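Local coordinates for protein acetylene hydratase (PDB 2E7Z) that catalyses the hydration of acetylene to acetaldehyde, using a tungsten bis(molybdopterin guanine dinucleotide) cofactor and a [4Fe-4S] cluster, at residues 49-53 with 458-462; 26-30 with 41-47. Residues are numbered along the deposited sequence.

Interaction 1 (49-53 with 458-462); sequences ADTIR and HWLER. With MGD (2-amino-5,6-dimercapto-7-methyl-3,7,8a,9-tetrahydro-8-oxa-1,3,9,10-tetraaza-anthracen-4-one guanosine dinucleotide), chain E.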
loop_
_atom_site.group_PDB
_atom_site.type_symbol
_atom_site.label_atom_id
_atom_site.label_comp_id
_atom_site.label_asym_id
_atom_site.label_seq_id
_atom_site.Cartn_x
_atom_site.Cartn_y
_atom_site.Cartn_z
ATOM N N ALA A 49 4.299 5.620 20.767
ATOM C CA ALA A 49 4.886 4.400 20.236
ATOM C C ALA A 49 5.561 3.509 21.269
ATOM O O ALA A 49 5.575 2.280 21.136
ATOM C CB ALA A 49 5.848 4.730 19.078
ATOM N N ASP A 50 6.121 4.123 22.313
ATOM C CA ASP A 50 6.792 3.319 23.333
ATOM C C ASP A 50 5.808 2.458 24.114
ATOM O O ASP A 50 6.201 1.425 24.629
ATOM C CB ASP A 50 7.673 4.160 24.266
ATOM C CG ASP A 50 8.819 3.347 24.882
ATOM O OD1 ASP A 50 9.389 2.508 24.143
ATOM O OD2 ASP A 50 9.117 3.534 26.102
ATOM N N THR A 51 4.529 2.843 24.137
ATOM C CA THR A 51 3.516 1.993 24.800
ATOM C C THR A 51 3.293 0.686 24.030
ATOM O O THR A 51 2.828 -0.313 24.593
ATOM C CB THR A 51 2.146 2.677 24.981
ATOM O OG1 THR A 51 1.512 2.800 23.703
ATOM C CG2 THR A 51 2.288 4.057 25.639
ATOM N N ILE A 52 3.630 0.715 22.738
ATOM C CA ILE A 52 3.609 -0.479 21.898
ATOM C C ILE A 52 4.928 -1.237 22.013
ATOM O O ILE A 52 4.931 -2.458 22.228
ATOM C CB ILE A 52 3.344 -0.101 20.445
ATOM C CG1 ILE A 52 2.037 0.712 20.320
ATOM C CG2 ILE A 52 3.267 -1.372 19.569
ATOM C CD1 ILE A 52 0.760 0.029 20.832
ATOM N N ARG A 53 6.056 -0.515 21.888
ATOM C CA ARG A 53 7.352 -1.168 22.057
ATOM C C ARG A 53 7.458 -1.934 23.393
ATOM O O ARG A 53 8.079 -3.005 23.461
ATOM C CB ARG A 53 8.500 -0.163 21.931
ATOM C CG ARG A 53 9.858 -0.830 21.925
ATOM C CD ARG A 53 10.964 0.162 22.227
ATOM N NE ARG A 53 11.231 0.312 23.660
ATOM C CZ ARG A 53 12.009 -0.510 24.365
ATOM N NH1 ARG A 53 12.584 -1.567 23.796
ATOM N NH2 ARG A 53 12.239 -0.239 25.649
ATOM N N HIS A 458 11.393 -3.370 16.803
ATOM C CA HIS A 458 10.515 -2.233 16.664
ATOM C C HIS A 458 11.331 -1.039 16.131
ATOM O O HIS A 458 12.572 -0.997 16.233
ATOM C CB HIS A 458 9.922 -1.965 18.069
ATOM C CG HIS A 458 9.004 -0.789 18.147
ATOM N ND1 HIS A 458 9.457 0.510 18.269
ATOM C CD2 HIS A 458 7.649 -0.719 18.115
ATOM C CE1 HIS A 458 8.417 1.327 18.316
ATOM N NE2 HIS A 458 7.308 0.608 18.223
ATOM N N TRP A 459 10.652 -0.069 15.535
ATOM C CA TRP A 459 11.360 1.061 14.934
ATOM C C TRP A 459 12.209 1.901 15.900
ATOM O O TRP A 459 13.090 2.625 15.456
ATOM C CB TRP A 459 10.406 1.937 14.103
ATOM C CG TRP A 459 9.334 2.692 14.825
ATOM C CD1 TRP A 459 8.029 2.313 14.975
ATOM C CD2 TRP A 459 9.436 4.020 15.370
ATOM N NE1 TRP A 459 7.323 3.317 15.643
ATOM C CE2 TRP A 459 8.168 4.369 15.879
ATOM C CE3 TRP A 459 10.483 4.948 15.476
ATOM C CZ2 TRP A 459 7.925 5.611 16.480
ATOM C CZ3 TRP A 459 10.229 6.174 16.054
ATOM C CH2 TRP A 459 8.968 6.489 16.552
ATOM N N LEU A 460 11.938 1.831 17.200
ATOM C CA LEU A 460 12.762 2.539 18.193
ATOM C C LEU A 460 13.993 1.696 18.575
ATOM O O LEU A 460 14.773 2.092 19.448
ATOM C CB LEU A 460 11.920 2.896 19.449
ATOM C CG LEU A 460 10.931 4.044 19.222
ATOM C CD1 LEU A 460 9.935 4.090 20.412
ATOM C CD2 LEU A 460 11.666 5.376 19.087
ATOM N N GLU A 461 14.151 0.533 17.927
ATOM C CA GLU A 461 15.194 -0.422 18.284
ATOM C C GLU A 461 16.130 -0.744 17.128
ATOM O O GLU A 461 16.866 -1.751 17.178
ATOM C CB GLU A 461 14.573 -1.733 18.772
ATOM C CG GLU A 461 13.598 -1.574 19.949
ATOM C CD GLU A 461 12.811 -2.846 20.247
ATOM O OE1 GLU A 461 12.682 -3.723 19.346
ATOM O OE2 GLU A 461 12.325 -2.958 21.392
ATOM N N ARG A 462 16.126 0.080 16.080
ATOM C CA ARG A 462 16.900 -0.276 14.897
ATOM C C ARG A 462 17.384 0.920 14.095
ATOM O O ARG A 462 16.675 1.922 13.978
ATOM C CB ARG A 462 16.062 -1.196 13.993
ATOM C CG ARG A 462 14.779 -0.537 13.408
ATOM C CD ARG A 462 13.911 -1.596 12.762
ATOM N NE ARG A 462 12.663 -1.051 12.230
ATOM C CZ ARG A 462 11.481 -1.668 12.333
ATOM N NH1 ARG A 462 10.397 -1.116 11.808
ATOM N NH2 ARG A 462 11.389 -2.860 12.929
HETATM P PB MGD E . -1.493 -4.892 8.580
HETATM O O1B MGD E . -2.322 -5.805 7.711
HETATM O O2B MGD E . -2.109 -4.219 9.751
HETATM O O3B MGD E . -0.822 -3.717 7.718
HETATM O O3A MGD E . -0.830 -3.540 5.212
HETATM P PA MGD E . 0.174 -3.747 6.457
HETATM O O1A MGD E . 1.074 -2.563 6.653
HETATM O O2A MGD E . 0.762 -5.113 6.270
HETATM O "O5'" MGD E . -0.242 -5.781 9.077
HETATM C "C5'" MGD E . 0.920 -5.129 9.559
HETATM C "C4'" MGD E . 1.518 -6.048 10.605
HETATM O "O4'" MGD E . 2.842 -5.567 10.885
HETATM C "C3'" MGD E . 0.812 -5.985 11.955
HETATM O "O3'" MGD E . 0.404 -7.311 12.329
HETATM C "C2'" MGD E . 1.828 -5.393 12.954
HETATM O "O2'" MGD E . 1.778 -5.907 14.300
HETATM C "C1'" MGD E . 3.127 -5.762 12.289
HETATM N N9 MGD E . 4.273 -4.879 12.552
HETATM C C8 MGD E . 4.271 -3.527 12.658
HETATM N N7 MGD E . 5.520 -3.057 12.799
HETATM C C5 MGD E . 6.348 -4.121 12.707
HETATM C C6 MGD E . 7.781 -4.354 12.761
HETATM O O6 MGD E . 8.586 -3.410 12.907
HETATM N N1 MGD E . 8.182 -5.626 12.605
HETATM C C2 MGD E . 7.378 -6.680 12.506
HETATM N N2 MGD E . 7.927 -7.920 12.355
HETATM N N3 MGD E . 6.057 -6.542 12.458
HETATM C C4 MGD E . 5.525 -5.305 12.547
HETATM C C10 MGD E . -1.177 -2.202 4.853
HETATM C C11 MGD E . -1.802 -2.270 3.476
HETATM O O11 MGD E . -3.035 -2.967 3.648
HETATM C C12 MGD E . -2.036 -0.878 2.941
HETATM S S12 MGD E . -0.716 0.208 2.909
HETATM C C13 MGD E . -3.233 -0.521 2.447
HETATM S S13 MGD E . -3.570 1.074 1.953
HETATM C C14 MGD E . -4.376 -1.479 2.309
HETATM N N15 MGD E . -5.448 -1.195 3.250
HETATM C C16 MGD E . -6.455 -2.115 3.233
HETATM C C17 MGD E . -7.865 -1.804 3.509
HETATM O O17 MGD E . -8.217 -0.632 3.768
HETATM N N18 MGD E . -8.751 -2.818 3.459
HETATM C C19 MGD E . -8.406 -4.098 3.169
HETATM N N19 MGD E . -9.341 -5.071 3.142
HETATM N N20 MGD E . -7.135 -4.449 2.934
HETATM C C21 MGD E . -6.162 -3.530 2.939
HETATM N N22 MGD E . -4.906 -3.896 2.671
HETATM C C23 MGD E . -3.857 -2.915 2.486
#
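Arg53, His458 and Ala49 carry most of this buried contact between the short helix 49-53 and a loop. Arg53 lays its aliphatic part over the His458 ring. Arg53 CB sits 3.7 Å from the centroid of the His458 ring, almost on the normal, a CH-pi contact. The Arg53 side chain then runs past Leu460, with Arg53 CD 4.0 Å from Leu460 CB. The guanidinium ends between two acids. Arg53 NH1 forms a salt bridge with Glu461 OE2 at 2.8 Å, and Arg53 NE one with Asp50 OD1 at 2.9 Å. Asp50, Arg53 and Glu461 thus form a salt-bridge network, and Arg58 adds a second partner for Glu461.

His458 is held in place by its own loop: Leu460 N donates to His458 ND1 at 3.0 Å. One turn back on the helix, Ala49 CB packs against Trp459 CZ2 at 3.4 Å. The indole nitrogen of Trp459 is hydrogen-bonded to Ser8.

At the end of the 458-462 segment, Arg462 binds the guanine of the MGD of chain E. Arg462 NH1 and NH2 both donate to MGD O6, at 3.1 and 2.9 Å, and Asp457 makes a salt bridge with Arg462. The contact thus joins an N-terminal helix to a guanine-binding loop of the W-bis-MGD site in this DMSO reductase family enzyme.

Interaction 2 (26-30 with 41-47); sequences QTKSI and SICMKSV. With SF4 (iron/sulfur cluster), chain D; MGD (2-amino-5,6-dimercapto-7-methyl-3,7,8a,9-tetrahydro-8-oxa-1,3,9,10-tetraaza-anthracen-4-one guanosine dinucleotide), chain F.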
loop_
_atom_site.group_PDB
_atom_site.type_symbol
_atom_site.label_atom_id
_atom_site.label_comp_id
_atom_site.label_asym_id
_atom_site.label_seq_id
_atom_site.Cartn_x
_atom_site.Cartn_y
_atom_site.Cartn_z
ATOM N N GLN A 26 10.793 8.908 25.104
ATOM C CA GLN A 26 9.955 10.018 24.733
ATOM C C GLN A 26 10.225 10.379 23.277
ATOM O O GLN A 26 11.379 10.591 22.882
ATOM C CB GLN A 26 10.231 11.211 25.646
ATOM C CG GLN A 26 9.556 12.497 25.202
ATOM C CD GLN A 26 10.048 13.697 25.982
ATOM O OE1 GLN A 26 9.328 14.239 26.805
ATOM N NE2 GLN A 26 11.296 14.096 25.745
ATOM N N THR A 27 9.159 10.427 22.480
ATOM C CA THR A 27 9.238 10.856 21.084
ATOM C C THR A 27 8.563 12.214 20.908
ATOM O O THR A 27 7.531 12.486 21.539
ATOM C CB THR A 27 8.561 9.845 20.157
ATOM O OG1 THR A 27 7.283 9.495 20.708
ATOM C CG2 THR A 27 9.419 8.586 20.007
ATOM N N LYS A 28 9.170 13.073 20.094
ATOM C CA LYS A 28 8.622 14.401 19.809
ATOM C C LYS A 28 8.953 14.856 18.394
ATOM O O LYS A 28 9.808 14.266 17.729
ATOM C CB LYS A 28 9.113 15.423 20.836
ATOM C CG LYS A 28 10.601 15.681 20.822
ATOM C CD LYS A 28 10.985 16.705 21.895
ATOM C CE LYS A 28 10.470 16.302 23.276
ATOM N NZ LYS A 28 11.011 17.183 24.362
ATOM N N SER A 29 8.253 15.877 17.905
ATOM C CA SER A 29 8.546 16.412 16.595
ATOM C C SER A 29 9.979 16.922 16.592
ATOM O O SER A 29 10.480 17.428 17.607
ATOM C CB SER A 29 7.552 17.500 16.164
ATOM O OG SER A 29 7.582 18.599 17.048
ATOM N N ILE A 30 10.658 16.706 15.478
ATOM C CA ILE A 30 12.059 17.073 15.386
ATOM C C ILE A 30 12.222 18.578 15.637
ATOM O O ILE A 30 11.540 19.407 15.032
ATOM C CB ILE A 30 12.668 16.593 14.051
ATOM C CG1 ILE A 30 14.195 16.740 14.082
ATOM C CG2 ILE A 30 12.028 17.296 12.859
ATOM C CD1 ILE A 30 14.891 15.761 13.183
ATOM N N SER A 41 5.650 17.919 13.005
ATOM C CA SER A 41 5.188 16.688 12.361
ATOM C C SER A 41 5.386 15.464 13.268
ATOM O O SER A 41 6.360 14.712 13.136
ATOM C CB SER A 41 5.852 16.506 10.993
ATOM O OG SER A 41 5.570 17.591 10.102
ATOM N N ILE A 42 4.465 15.293 14.209
ATOM C CA ILE A 42 4.348 14.059 14.978
ATOM C C ILE A 42 2.890 13.867 15.371
ATOM O O ILE A 42 2.183 14.857 15.606
ATOM C CB ILE A 42 5.275 14.032 16.215
ATOM C CG1 ILE A 42 5.432 12.585 16.694
ATOM C CG2 ILE A 42 4.749 14.961 17.332
ATOM C CD1 ILE A 42 6.497 12.350 17.737
ATOM N N CYS A 43 2.431 12.619 15.430
ATOM C CA CYS A 43 1.030 12.334 15.771
ATOM C C CYS A 43 0.946 11.433 16.993
ATOM O O CYS A 43 1.971 10.998 17.513
ATOM C CB CYS A 43 0.317 11.685 14.579
ATOM S SG CYS A 43 0.776 9.941 14.363
ATOM N N MET A 44 -0.274 11.166 17.474
ATOM C CA MET A 44 -0.464 10.363 18.667
ATOM C C MET A 44 0.127 8.959 18.522
ATOM O O MET A 44 0.574 8.395 19.497
ATOM C CB MET A 44 -1.942 10.284 19.082
ATOM C CG MET A 44 -2.843 9.721 17.987
ATOM S SD MET A 44 -4.552 9.611 18.548
ATOM C CE MET A 44 -5.053 11.329 18.662
ATOM N N LYS A 45 0.132 8.404 17.304
ATOM C CA LYS A 45 0.658 7.043 17.123
ATOM C C LYS A 45 2.143 7.002 17.435
ATOM O O LYS A 45 2.625 6.048 18.045
ATOM C CB LYS A 45 0.385 6.517 15.702
ATOM C CG LYS A 45 -1.121 6.442 15.419
ATOM C CD LYS A 45 -1.463 5.880 14.041
ATOM C CE LYS A 45 -0.947 6.734 12.897
ATOM N NZ LYS A 45 -1.517 8.114 12.903
ATOM N N SER A 46 2.845 8.056 17.017
ATOM C CA SER A 46 4.273 8.170 17.290
ATOM C C SER A 46 4.583 8.575 18.723
ATOM O O SER A 46 5.467 7.998 19.365
ATOM C CB SER A 46 4.903 9.159 16.331
ATOM O OG SER A 46 6.314 9.061 16.362
ATOM N N VAL A 47 3.863 9.581 19.219
ATOM C CA VAL A 47 4.057 10.045 20.595
ATOM C C VAL A 47 3.952 8.891 21.575
ATOM O O VAL A 47 4.693 8.814 22.559
ATOM C CB VAL A 47 3.018 11.118 20.972
ATOM C CG1 VAL A 47 3.006 11.369 22.500
ATOM C CG2 VAL A 47 3.322 12.389 20.211
HETATM FE FE1 SF4 D . 2.433 9.844 12.766
HETATM FE FE2 SF4 D . 4.734 8.464 12.578
HETATM FE FE3 SF4 D . 4.260 10.550 10.918
HETATM FE FE4 SF4 D . 2.913 8.253 10.612
HETATM S S1 SF4 D . 5.137 8.494 10.319
HETATM S S2 SF4 D . 2.014 10.396 10.551
HETATM S S3 SF4 D . 2.685 7.535 12.800
HETATM S S4 SF4 D . 4.489 10.674 13.214
HETATM P PB MGD F . -9.026 7.085 4.312
HETATM O O1B MGD F . -8.817 7.824 5.607
HETATM O O2B MGD F . -9.358 5.621 4.369
HETATM O O3B MGD F . -7.725 7.223 3.376
HETATM O O3A MGD F . -5.317 7.838 3.474
HETATM P PA MGD F . -6.748 8.475 3.144
HETATM O O1A MGD F . -6.805 8.722 1.658
HETATM O O2A MGD F . -6.966 9.641 4.090
HETATM O "O5'" MGD F . -10.188 7.837 3.486
HETATM C "C5'" MGD F . -10.035 9.234 3.318
HETATM C "C4'" MGD F . -11.169 9.766 2.462
HETATM O "O4'" MGD F . -11.260 9.014 1.247
HETATM C "C3'" MGD F . -12.511 9.633 3.176
HETATM O "O3'" MGD F . -12.986 10.935 3.522
HETATM C "C2'" MGD F . -13.420 8.964 2.169
HETATM O "O2'" MGD F . -14.706 9.567 2.046
HETATM C "C1'" MGD F . -12.621 9.124 0.881
HETATM N N9 MGD F . -13.016 8.176 -0.179
HETATM C C8 MGD F . -13.425 6.900 -0.044
HETATM N N7 MGD F . -13.702 6.326 -1.243
HETATM C C5 MGD F . -13.486 7.284 -2.177
HETATM C C6 MGD F . -13.580 7.387 -3.649
HETATM O O6 MGD F . -13.990 6.424 -4.332
HETATM N N1 MGD F . -13.235 8.551 -4.222
HETATM C C2 MGD F . -12.808 9.621 -3.520
HETATM N N2 MGD F . -12.468 10.752 -4.185
HETATM N N3 MGD F . -12.694 9.595 -2.162
HETATM C C4 MGD F . -13.016 8.485 -1.472
HETATM C C10 MGD F . -4.905 6.516 3.132
HETATM C C11 MGD F . -3.546 6.390 3.817
HETATM O O11 MGD F . -3.678 6.769 5.196
HETATM C C12 MGD F . -2.935 5.009 3.694
HETATM S S12 MGD F . -3.159 4.091 2.287
HETATM C C13 MGD F . -2.203 4.482 4.690
HETATM S S13 MGD F . -1.353 3.013 4.533
HETATM C C14 MGD F . -2.124 5.151 6.024
HETATM N N15 MGD F . -3.054 4.531 6.959
HETATM C C16 MGD F . -3.303 5.182 8.116
HETATM C C17 MGD F . -3.887 4.534 9.310
HETATM O O17 MGD F . -4.198 3.320 9.299
HETATM N N18 MGD F . -4.088 5.294 10.402
HETATM C C19 MGD F . -3.789 6.610 10.445
HETATM N N19 MGD F . -4.015 7.289 11.589
HETATM N N20 MGD F . -3.258 7.275 9.387
HETATM C C21 MGD F . -3.008 6.625 8.232
HETATM N N22 MGD F . -2.492 7.282 7.180
HETATM C C23 MGD F . -2.435 6.648 5.879
HETATM O O HOH W 1 6.461 10.475 23.761
HETATM O O HOH W 2 9.009 15.387 13.443
#
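Strand 25-29 is an outer strand of the small N-terminal antiparallel sheet. Residues 26-30, which run along this strand and just past it, lie beside the 41-47 segment, which enters a short helix at Cys43. The CA-CB bond of Gln26 points away from that segment, and its backbone bonds to Glu18 of the neighbouring strand.

Thr27 makes the direct polar link. Thr27 OG1 donates to Ser46 O at 2.7 Å. Water 1 adds a bridge: it accepts from Thr27 N at 3.0 Å and donates to Val47 O at 2.7 Å. The strand edge is thereby tied to two carbonyls of the helix. The apolar part of Thr27 also meets Ile42, with Thr27 CB 4.0 Å from Ile42 CD1.

The CA-CB bond of Lys28 points away, but its backbone is covered by Ile42: Lys28 C lies 3.6 Å from Ile42 CD1. Ser29 continues the packing. Ser29 N is 3.7 Å from Ile42 CG2, and Ser29 CB is 3.7 Å from Ser41 N. At Ile30 a second water closes the far end, accepting from Ile30 N at 2.9 Å and donating to Ser41 O at 2.8 Å.

Behind this contact lies the cluster. Cys43 SG, at the helix N-cap, binds FE1 of SF4 at 2.3 Å. Ser46 CB lies 3.5 Å from S4 of SF4. Lys45 CE is 3.7 Å from S3 of SF4 and Lys45 NZ 2.9 Å from N19 of the MGD of chain F, so the side chain lies between cluster and pterin. Cys6, Cys9 and Cys13 complete the ligands of this N-terminal [4Fe-4S] site.

How the interactions relate
Both contacts lie on the same side of the chain centre, with their own centres about 12 Å apart. They touch directly: Trp459 CH2 packs 3.7 Å from Ser46 OG, and Leu460 CD2 lies 4.0 Å from Thr27 CG2. Helices 44-47 and 49-53 follow each other in the chain, so each contact uses one of two consecutive helices. Interaction 1 is buried and brings together parts far apart in sequence, through a salt-bridge network and ring packing. Interaction 2 is local and only partly buried. It relies on one hydrogen bond from a threonine hydroxyl, two bridging waters and Ile42. One reaches a guanine end of the cofactor, the other the cluster and a pterin.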